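Long-range contacts in putative agmatine deiminase (Streptococcus mutans, PDB 2EWO), which probably catalyses the hydrolytic deimination of agmatine, releasing ammonia and leaving N-carbamoylputrescine: residues 18-29 with 360-368; 175-185 with 215-223. One frame throughout, in Å; residues are numbered along the deposited sequence.

Contact 1: 18-29 with 360-368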
loop_
_atom_site.group_PDB
_atom_site.type_symbol
_atom_site.label_atom_id
_atom_site.label_comp_id
_atom_site.label_asym_id
_atom_site.label_seq_id
_atom_site.Cartn_x
_atom_site.Cartn_y
_atom_site.Cartn_z
ATOM N N PRO A 18 12.005 31.766 14.290
ATOM C CA PRO A 18 12.051 32.210 15.681
ATOM C C PRO A 18 12.759 31.164 16.514
ATOM O O PRO A 18 12.740 29.989 16.164
ATOM C CB PRO A 18 10.583 32.302 16.041
ATOM C CG PRO A 18 10.062 31.061 15.393
ATOM C CD PRO A 18 10.691 31.158 14.003
ATOM N N GLY A 19 13.358 31.590 17.619
ATOM C CA GLY A 19 14.062 30.669 18.485
ATOM C C GLY A 19 13.215 29.519 18.989
ATOM O O GLY A 19 12.053 29.689 19.364
ATOM N N GLU A 20 13.817 28.336 19.010
ATOM C CA GLU A 20 13.134 27.131 19.460
ATOM C C GLU A 20 12.415 27.340 20.790
ATOM O O GLU A 20 11.343 26.778 21.029
ATOM C CB GLU A 20 14.142 25.988 19.583
ATOM C CG GLU A 20 13.505 24.611 19.696
ATOM C CD GLU A 20 14.489 23.477 19.405
ATOM O OE1 GLU A 20 15.056 23.448 18.276
ATOM O OE2 GLU A 20 14.687 22.619 20.307
ATOM N N PHE A 21 13.011 28.166 21.639
ATOM C CA PHE A 21 12.471 28.470 22.955
ATOM C C PHE A 21 11.242 29.376 22.949
ATOM O O PHE A 21 10.414 29.303 23.860
ATOM C CB PHE A 21 13.568 29.094 23.810
ATOM C CG PHE A 21 14.456 30.054 23.061
ATOM C CD1 PHE A 21 14.031 31.345 22.773
ATOM C CD2 PHE A 21 15.731 29.664 22.657
ATOM C CE1 PHE A 21 14.870 32.230 22.095
ATOM C CE2 PHE A 21 16.569 30.539 21.982
ATOM C CZ PHE A 21 16.141 31.821 21.700
ATOM N N GLU A 22 11.119 30.224 21.928
ATOM C CA GLU A 22 9.978 31.129 21.844
ATOM C C GLU A 22 8.655 30.378 21.981
ATOM O O GLU A 22 8.620 29.146 21.918
ATOM C CB GLU A 22 10.025 31.924 20.532
ATOM C CG GLU A 22 11.234 32.855 20.430
ATOM C CD GLU A 22 11.139 33.847 19.274
ATOM O OE1 GLU A 22 10.093 34.528 19.149
ATOM O OE2 GLU A 22 12.116 33.962 18.495
ATOM N N LYS A 23 7.570 31.125 22.188
ATOM C CA LYS A 23 6.248 30.528 22.355
ATOM C C LYS A 23 5.825 29.751 21.118
ATOM O O LYS A 23 6.013 30.191 19.973
ATOM C CB LYS A 23 5.203 31.596 22.684
ATOM C CG LYS A 23 3.799 31.042 22.956
ATOM C CD LYS A 23 2.795 32.181 23.222
ATOM C CE LYS A 23 1.349 31.706 23.330
ATOM N NZ LYS A 23 0.411 32.865 23.438
ATOM N N GLN A 24 5.233 28.591 21.367
ATOM C CA GLN A 24 4.817 27.718 20.290
ATOM C C GLN A 24 3.456 27.082 20.493
ATOM O O GLN A 24 3.102 26.717 21.604
ATOM C CB GLN A 24 5.874 26.632 20.096
ATOM C CG GLN A 24 6.199 25.834 21.332
ATOM C CD GLN A 24 7.444 24.998 21.155
ATOM O OE1 GLN A 24 8.531 25.521 20.886
ATOM N NE2 GLN A 24 7.298 23.691 21.299
ATOM N N LYS A 25 2.708 26.942 19.400
ATOM C CA LYS A 25 1.373 26.360 19.418
ATOM C C LYS A 25 1.305 24.862 19.685
ATOM O O LYS A 25 0.404 24.411 20.387
ATOM C CB LYS A 25 0.659 26.662 18.102
ATOM C CG LYS A 25 -0.676 25.945 17.955
ATOM C CD LYS A 25 -1.410 26.427 16.725
ATOM C CE LYS A 25 -2.744 25.741 16.550
ATOM N NZ LYS A 25 -3.561 26.469 15.528
ATOM N N GLN A 26 2.234 24.086 19.127
ATOM C CA GLN A 26 2.228 22.634 19.325
ATOM C C GLN A 26 3.490 21.995 18.800
ATOM O O GLN A 26 4.421 22.680 18.383
ATOM C CB GLN A 26 1.049 22.008 18.589
ATOM C CG GLN A 26 0.997 22.417 17.123
ATOM C CD GLN A 26 -0.115 21.747 16.351
ATOM O OE1 GLN A 26 -0.579 22.274 15.336
ATOM N NE2 GLN A 26 -0.544 20.572 16.817
ATOM N N ILE A 27 3.503 20.670 18.819
ATOM C CA ILE A 27 4.642 19.929 18.318
ATOM C C ILE A 27 4.238 18.802 17.393
ATOM O O ILE A 27 3.281 18.076 17.651
ATOM C CB ILE A 27 5.480 19.344 19.454
ATOM C CG1 ILE A 27 6.307 20.458 20.088
ATOM C CG2 ILE A 27 6.395 18.236 18.923
ATOM C CD1 ILE A 27 7.085 20.000 21.293
ATOM N N TRP A 28 4.996 18.667 16.313
ATOM C CA TRP A 28 4.764 17.635 15.320
ATOM C C TRP A 28 5.778 16.514 15.461
ATOM O O TRP A 28 6.955 16.770 15.713
ATOM C CB TRP A 28 4.890 18.220 13.910
ATOM C CG TRP A 28 3.873 19.277 13.580
ATOM C CD1 TRP A 28 3.957 20.623 13.838
ATOM C CD2 TRP A 28 2.615 19.074 12.929
ATOM N NE1 TRP A 28 2.830 21.267 13.385
ATOM C CE2 TRP A 28 1.991 20.339 12.826
ATOM C CE3 TRP A 28 1.954 17.945 12.422
ATOM C CZ2 TRP A 28 0.744 20.505 12.243
ATOM C CZ3 TRP A 28 0.714 18.114 11.841
ATOM C CH2 TRP A 28 0.122 19.387 11.757
HETATM N N MSE A 29 5.308 15.276 15.306
HETATM C CA MSE A 29 6.173 14.100 15.347
HETATM C C MSE A 29 5.571 12.906 14.582
HETATM O O MSE A 29 4.360 12.672 14.612
HETATM C CB MSE A 29 6.530 13.721 16.795
HETATM C CG MSE A 29 5.371 13.476 17.770
HETATM SE SE MSE A 29 5.992 13.001 19.614
HETATM C CE MSE A 29 6.452 11.120 19.318
ATOM N N HIS A 360 14.957 15.163 19.978
ATOM C CA HIS A 360 14.965 16.350 19.110
ATOM C C HIS A 360 14.786 15.932 17.647
ATOM O O HIS A 360 13.990 16.521 16.906
ATOM C CB HIS A 360 16.298 17.094 19.253
ATOM C CG HIS A 360 16.282 18.486 18.613
ATOM N ND1 HIS A 360 15.286 19.416 18.893
ATOM C CD2 HIS A 360 17.123 19.089 17.730
ATOM C CE1 HIS A 360 15.538 20.512 18.201
ATOM N NE2 HIS A 360 16.629 20.334 17.502
ATOM N N CYS A 361 15.532 14.912 17.279
ATOM C CA CYS A 361 15.538 14.385 15.907
ATOM C C CYS A 361 14.161 13.831 15.489
ATOM O O CYS A 361 13.917 13.551 14.308
ATOM C CB CYS A 361 16.557 13.248 15.787
ATOM S SG CYS A 361 18.309 13.849 15.602
ATOM N N ILE A 362 13.247 13.676 16.448
ATOM C CA ILE A 362 11.914 13.089 16.145
ATOM C C ILE A 362 10.739 14.052 16.396
ATOM O O ILE A 362 9.565 13.653 16.355
ATOM C CB ILE A 362 11.647 11.847 16.998
ATOM C CG1 ILE A 362 11.499 12.159 18.488
ATOM C CG2 ILE A 362 12.756 10.801 16.898
ATOM C CD1 ILE A 362 11.028 10.955 19.307
ATOM N N THR A 363 11.039 15.309 16.651
ATOM C CA THR A 363 9.986 16.320 16.869
ATOM C C THR A 363 10.229 17.534 15.984
ATOM O O THR A 363 11.281 17.661 15.348
ATOM C CB THR A 363 9.951 16.791 18.323
ATOM O OG1 THR A 363 11.205 17.345 18.685
ATOM C CG2 THR A 363 9.635 15.668 19.311
ATOM N N GLN A 364 9.233 18.382 15.982
ATOM C CA GLN A 364 9.234 19.623 15.209
ATOM C C GLN A 364 8.111 20.502 15.735
ATOM O O GLN A 364 6.927 20.176 15.596
ATOM C CB GLN A 364 9.006 19.302 13.730
ATOM C CG GLN A 364 8.861 20.550 12.861
ATOM C CD GLN A 364 10.113 21.426 12.869
ATOM O OE1 GLN A 364 11.190 20.961 12.500
ATOM N NE2 GLN A 364 10.036 22.680 13.272
ATOM N N GLN A 365 8.498 21.601 16.342
ATOM C CA GLN A 365 7.525 22.510 16.949
ATOM C C GLN A 365 7.137 23.630 15.981
ATOM O O GLN A 365 7.943 24.064 15.144
ATOM C CB GLN A 365 8.095 23.097 18.241
ATOM C CG GLN A 365 8.916 24.365 18.028
ATOM C CD GLN A 365 10.202 24.122 17.235
ATOM O OE1 GLN A 365 10.665 22.987 17.144
ATOM N NE2 GLN A 365 10.809 25.134 16.647
ATOM N N GLN A 366 5.891 24.033 16.158
ATOM C CA GLN A 366 5.246 25.095 15.377
ATOM C C GLN A 366 5.048 26.325 16.277
ATOM O O GLN A 366 4.323 26.265 17.283
ATOM C CB GLN A 366 3.898 24.577 14.863
ATOM C CG GLN A 366 3.011 25.664 14.258
ATOM C CD GLN A 366 1.553 25.217 14.109
ATOM O OE1 GLN A 366 0.707 26.008 13.695
ATOM N NE2 GLN A 366 1.204 23.985 14.429
ATOM N N PRO A 367 5.690 27.470 15.972
ATOM C CA PRO A 367 5.551 28.688 16.778
ATOM C C PRO A 367 4.137 29.236 16.732
ATOM O O PRO A 367 3.582 29.411 15.607
ATOM C CB PRO A 367 6.474 29.677 16.108
ATOM C CG PRO A 367 7.091 28.996 14.895
ATOM C CD PRO A 367 6.579 27.590 14.813
ATOM N N ALA A 368 3.572 29.516 17.908
ATOM C CA ALA A 368 2.197 30.080 18.020
ATOM C C ALA A 368 2.137 31.442 17.315
ATOM O O ALA A 368 3.168 31.989 16.897
ATOM C CB ALA A 368 1.812 30.259 19.487
#

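Contact 2: 175-185 with 215-223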
loop_
_atom_site.group_PDB
_atom_site.type_symbol
_atom_site.label_atom_id
_atom_site.label_comp_id
_atom_site.label_asym_id
_atom_site.label_seq_id
_atom_site.Cartn_x
_atom_site.Cartn_y
_atom_site.Cartn_z
ATOM N N VAL A 175 25.454 26.195 12.300
ATOM C CA VAL A 175 25.577 25.054 11.385
ATOM C C VAL A 175 26.879 24.295 11.646
ATOM O O VAL A 175 27.784 24.813 12.294
ATOM C CB VAL A 175 25.568 25.486 9.896
ATOM C CG1 VAL A 175 24.295 26.256 9.579
ATOM C CG2 VAL A 175 26.808 26.315 9.586
ATOM N N THR A 176 26.968 23.072 11.132
ATOM C CA THR A 176 28.145 22.223 11.312
ATOM C C THR A 176 28.767 21.895 9.940
ATOM O O THR A 176 28.292 21.005 9.246
ATOM C CB THR A 176 27.728 20.926 12.081
ATOM O OG1 THR A 176 28.715 19.907 11.903
ATOM C CG2 THR A 176 26.364 20.430 11.604
ATOM N N GLU A 177 29.828 22.604 9.549
ATOM C CA GLU A 177 30.445 22.391 8.229
ATOM C C GLU A 177 30.767 20.956 7.832
ATOM O O GLU A 177 30.786 20.637 6.645
ATOM C CB GLU A 177 31.701 23.254 8.080
ATOM C CG GLU A 177 32.710 23.073 9.192
ATOM C CD GLU A 177 33.733 24.201 9.256
ATOM O OE1 GLU A 177 34.021 24.833 8.201
ATOM O OE2 GLU A 177 34.249 24.437 10.381
HETATM N N MSE A 178 31.024 20.094 8.809
HETATM C CA MSE A 178 31.326 18.696 8.500
HETATM C C MSE A 178 30.106 18.002 7.864
HETATM O O MSE A 178 30.200 16.872 7.374
HETATM C CB MSE A 178 31.750 17.949 9.772
HETATM C CG MSE A 178 32.194 16.508 9.524
HETATM SE SE MSE A 178 31.119 15.188 10.481
HETATM C CE MSE A 178 32.524 14.419 11.602
ATOM N N CYS A 179 28.967 18.690 7.877
ATOM C CA CYS A 179 27.728 18.168 7.311
ATOM C C CYS A 179 27.239 19.005 6.136
ATOM O O CYS A 179 27.125 18.500 5.024
ATOM C CB CYS A 179 26.642 18.112 8.382
ATOM S SG CYS A 179 24.986 17.823 7.751
ATOM N N LEU A 180 26.958 20.282 6.368
ATOM C CA LEU A 180 26.469 21.140 5.294
ATOM C C LEU A 180 27.388 21.199 4.084
ATOM O O LEU A 180 26.948 21.553 2.993
ATOM C CB LEU A 180 26.241 22.565 5.798
ATOM C CG LEU A 180 25.292 22.806 6.974
ATOM C CD1 LEU A 180 24.626 24.142 6.742
ATOM C CD2 LEU A 180 24.239 21.707 7.110
ATOM N N LEU A 181 28.663 20.868 4.284
ATOM C CA LEU A 181 29.655 20.891 3.203
ATOM C C LEU A 181 29.935 19.506 2.643
ATOM O O LEU A 181 30.558 19.369 1.586
ATOM C CB LEU A 181 30.968 21.509 3.696
ATOM C CG LEU A 181 31.199 22.994 3.413
ATOM C CD1 LEU A 181 29.997 23.806 3.863
ATOM C CD2 LEU A 181 32.461 23.461 4.124
ATOM N N HIS A 182 29.469 18.485 3.360
ATOM C CA HIS A 182 29.649 17.099 2.948
ATOM C C HIS A 182 29.348 17.012 1.448
ATOM O O HIS A 182 28.467 17.705 0.945
ATOM C CB HIS A 182 28.699 16.199 3.755
ATOM C CG HIS A 182 29.113 14.759 3.806
ATOM N ND1 HIS A 182 29.035 13.920 2.715
ATOM C CD2 HIS A 182 29.604 14.009 4.821
ATOM C CE1 HIS A 182 29.458 12.715 3.056
ATOM N NE2 HIS A 182 29.810 12.743 4.329
ATOM N N PRO A 183 30.096 16.185 0.706
ATOM C CA PRO A 183 29.842 16.070 -0.732
ATOM C C PRO A 183 28.435 15.555 -1.077
ATOM O O PRO A 183 27.935 15.832 -2.163
ATOM C CB PRO A 183 30.958 15.132 -1.204
ATOM C CG PRO A 183 31.220 14.273 0.006
ATOM C CD PRO A 183 31.204 15.305 1.115
ATOM N N SER A 184 27.799 14.822 -0.159
ATOM C CA SER A 184 26.455 14.286 -0.405
ATOM C C SER A 184 25.390 15.278 0.027
ATOM O O SER A 184 24.303 14.892 0.440
ATOM C CB SER A 184 26.244 12.962 0.348
ATOM O OG SER A 184 26.253 13.132 1.754
ATOM N N ARG A 185 25.692 16.562 -0.107
ATOM C CA ARG A 185 24.768 17.596 0.320
ATOM C C ARG A 185 25.202 18.930 -0.284
ATOM O O ARG A 185 25.986 19.661 0.324
ATOM C CB ARG A 185 24.824 17.685 1.847
ATOM C CG ARG A 185 23.597 18.228 2.518
ATOM C CD ARG A 185 22.510 17.172 2.635
ATOM N NE ARG A 185 22.567 16.399 3.878
ATOM C CZ ARG A 185 23.526 15.536 4.193
ATOM N NH1 ARG A 185 24.536 15.315 3.365
ATOM N NH2 ARG A 185 23.467 14.885 5.343
ATOM N N ASP A 215 28.647 12.737 14.778
ATOM C CA ASP A 215 27.862 11.867 13.881
ATOM C C ASP A 215 28.656 11.584 12.604
ATOM O O ASP A 215 28.239 11.954 11.496
ATOM C CB ASP A 215 26.537 12.534 13.504
ATOM C CG ASP A 215 25.477 12.436 14.605
ATOM O OD1 ASP A 215 25.042 11.283 14.988
ATOM O OD2 ASP A 215 25.016 13.510 15.151
ATOM N N PRO A 216 29.891 11.031 12.753
ATOM C CA PRO A 216 30.843 10.731 11.673
ATOM C C PRO A 216 30.280 10.310 10.308
ATOM O O PRO A 216 30.535 10.970 9.295
ATOM C CB PRO A 216 31.728 9.646 12.287
ATOM C CG PRO A 216 31.779 10.058 13.729
ATOM C CD PRO A 216 30.330 10.401 14.014
ATOM N N TYR A 217 29.508 9.225 10.283
ATOM C CA TYR A 217 28.975 8.732 9.018
ATOM C C TYR A 217 27.465 8.479 8.879
ATOM O O TYR A 217 27.027 7.875 7.893
ATOM C CB TYR A 217 29.750 7.470 8.613
ATOM C CG TYR A 217 31.223 7.723 8.356
ATOM C CD1 TYR A 217 31.630 8.689 7.423
ATOM C CD2 TYR A 217 32.207 6.980 9.021
ATOM C CE1 TYR A 217 32.983 8.912 7.150
ATOM C CE2 TYR A 217 33.567 7.189 8.759
ATOM C CZ TYR A 217 33.951 8.155 7.819
ATOM O OH TYR A 217 35.293 8.333 7.536
ATOM N N GLU A 218 26.666 8.928 9.844
ATOM C CA GLU A 218 25.217 8.744 9.737
ATOM C C GLU A 218 24.561 10.040 9.264
ATOM O O GLU A 218 24.323 10.225 8.069
ATOM C CB GLU A 218 24.590 8.316 11.072
ATOM C CG GLU A 218 23.085 8.031 10.925
ATOM C CD GLU A 218 22.403 7.520 12.188
ATOM O OE1 GLU A 218 22.711 6.382 12.618
ATOM O OE2 GLU A 218 21.554 8.263 12.742
ATOM N N THR A 219 24.274 10.932 10.209
ATOM C CA THR A 219 23.658 12.210 9.890
ATOM C C THR A 219 24.727 13.110 9.275
ATOM O O THR A 219 24.431 14.185 8.750
ATOM C CB THR A 219 23.068 12.878 11.166
ATOM O OG1 THR A 219 24.129 13.290 12.040
ATOM C CG2 THR A 219 22.171 11.889 11.918
ATOM N N ASN A 220 25.971 12.641 9.336
ATOM C CA ASN A 220 27.125 13.365 8.810
ATOM C C ASN A 220 27.472 14.566 9.662
ATOM O O ASN A 220 27.810 15.636 9.153
ATOM C CB ASN A 220 26.877 13.814 7.375
ATOM C CG ASN A 220 26.736 12.652 6.432
ATOM O OD1 ASN A 220 27.508 11.694 6.507
ATOM N ND2 ASN A 220 25.750 12.721 5.538
ATOM N N GLY A 221 27.368 14.374 10.971
ATOM C CA GLY A 221 27.701 15.426 11.907
ATOM C C GLY A 221 26.736 16.587 12.057
ATOM O O GLY A 221 27.110 17.740 11.849
ATOM N N HIS A 222 25.495 16.296 12.421
ATOM C CA HIS A 222 24.515 17.352 12.629
ATOM C C HIS A 222 24.914 18.129 13.883
ATOM O O HIS A 222 25.589 17.591 14.768
ATOM C CB HIS A 222 23.126 16.753 12.827
ATOM C CG HIS A 222 22.386 16.490 11.553
ATOM N ND1 HIS A 222 21.121 15.941 11.535
ATOM C CD2 HIS A 222 22.710 16.737 10.263
ATOM C CE1 HIS A 222 20.698 15.863 10.285
ATOM N NE2 HIS A 222 21.644 16.340 9.494
ATOM N N ILE A 223 24.483 19.385 13.966
ATOM C CA ILE A 223 24.814 20.225 15.113
ATOM C C ILE A 223 23.844 20.052 16.284
ATOM O O ILE A 223 24.167 20.399 17.420
ATOM C CB ILE A 223 24.856 21.725 14.713
ATOM C CG1 ILE A 223 25.646 22.519 15.746
ATOM C CG2 ILE A 223 23.445 22.297 14.644
ATOM C CD1 ILE A 223 26.034 23.884 15.261
#

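Contact 1: 18-29 with 360-368
Ile27 packs on Gln365 across an antiparallel strand pair, its CG1 3.7 Å from Gln365 CB, while its CG2 lies 3.9 Å from Thr363 CB. On the face that carries Trp28, Gln364 and Gln366, the indole is met edge-on: Gln364 O and Gln366 CB lie in the ring plane, Gln364 O 3.5 Å from Trp28 CD1. The strands are held by Gln366 N to Gln26 O (3.0 Å, 175°) and Trp28 N to Gln364 O (2.6 Å); the return bond from Gln364 N to Trp28 O is weak. At a classic beta bulge, Lys25 and Gln26 sit opposite the single residue Gln366, and beyond it Ala368 N bonds to Lys23 O (3.3 Å). Within this chain, strand 364-367 is outermost in a mixed sheet, consistent with the pentein fold of this family. From the loop ahead of strand 24-29, Pro18 CG meets Pro367 CG at 3.7 Å. Glu20, its CG swung opposite the backbone N (chi1 -165°) and chain extended, runs past Gln365 to bring its carboxylate to the edge of the His360 imidazole at CE1, the planes 28° apart. Arg99 bonds Gln365 OE1, Ile359 O takes Thr363 OG1, and helix 43-57 backs Ile27 and Met29.

Contact 2: 175-185 with 215-223
A short helix, 177-180, following directly on strand 172-176, packs against the irregular loop 215-223. Thr176 stands at the N-cap position, yet its hydroxyl makes no capping bond; with OG1 anti to the backbone N (chi1 161°) it turns to the loop and donates to Gly221 O at 2.7 Å, a length to be taken with caution because that carbonyl is less surely placed. Ile223 lies alongside, its CB 3.7 Å from Thr176 CG2 and its CD1 3.6 Å from Val175 O. Gly221, at positive phi, lets the selenium of Met178 come close, 3.7 Å from its CA, and Met178 CE lies 4.1 Å from Pro216 CA. Cys179 SG approaches the His222 imidazole in the ring plane, 4.6 Å from the centroid, a sulfur-aromatic contact at the edge; Thr219 CB sits over one face of that ring. Asn220 lays its amide over one face of His182, the planes 31° apart. Ser184 N bonds in the ring plane to His182 ND1 (3.3 Å, 171°), which helps to fix the rotation of this imidazole. Asn220 also borders the edge of the Arg185 guanidinium, whose NE is taken by a salt bridge to Glu161. Behind the contact, Val175 hydrogen-bonds through its backbone to strand 206-210 and packs on Leu198 of helix 191-202, while Ile223 rests on His166 of strand 165-168.

How the contacts relate
From the N terminus, residues 18-29 lead into strand 24-29, which pairs with strand 364-367; 330 residues separate segments 18-29 and 360-368, so contact 1 closes nearly the whole chain by joining a strand near its N terminus to its last strand. Contact 2 falls entirely within that span and closes a much shorter loop of 29 residues, 186-214, holding helix 191-202 and strand 206-210, and so ties the end of strand 172-176 to the loop before strand 227-231. The loops nest and do not cross. The two centres are 23 Å apart, on opposite sides of the chain's centre, and the nearest atoms stay about 5 Å apart. His166 of strand 165-168 links them indirectly, meeting both His360 of contact 1 and Ile223 of contact 2.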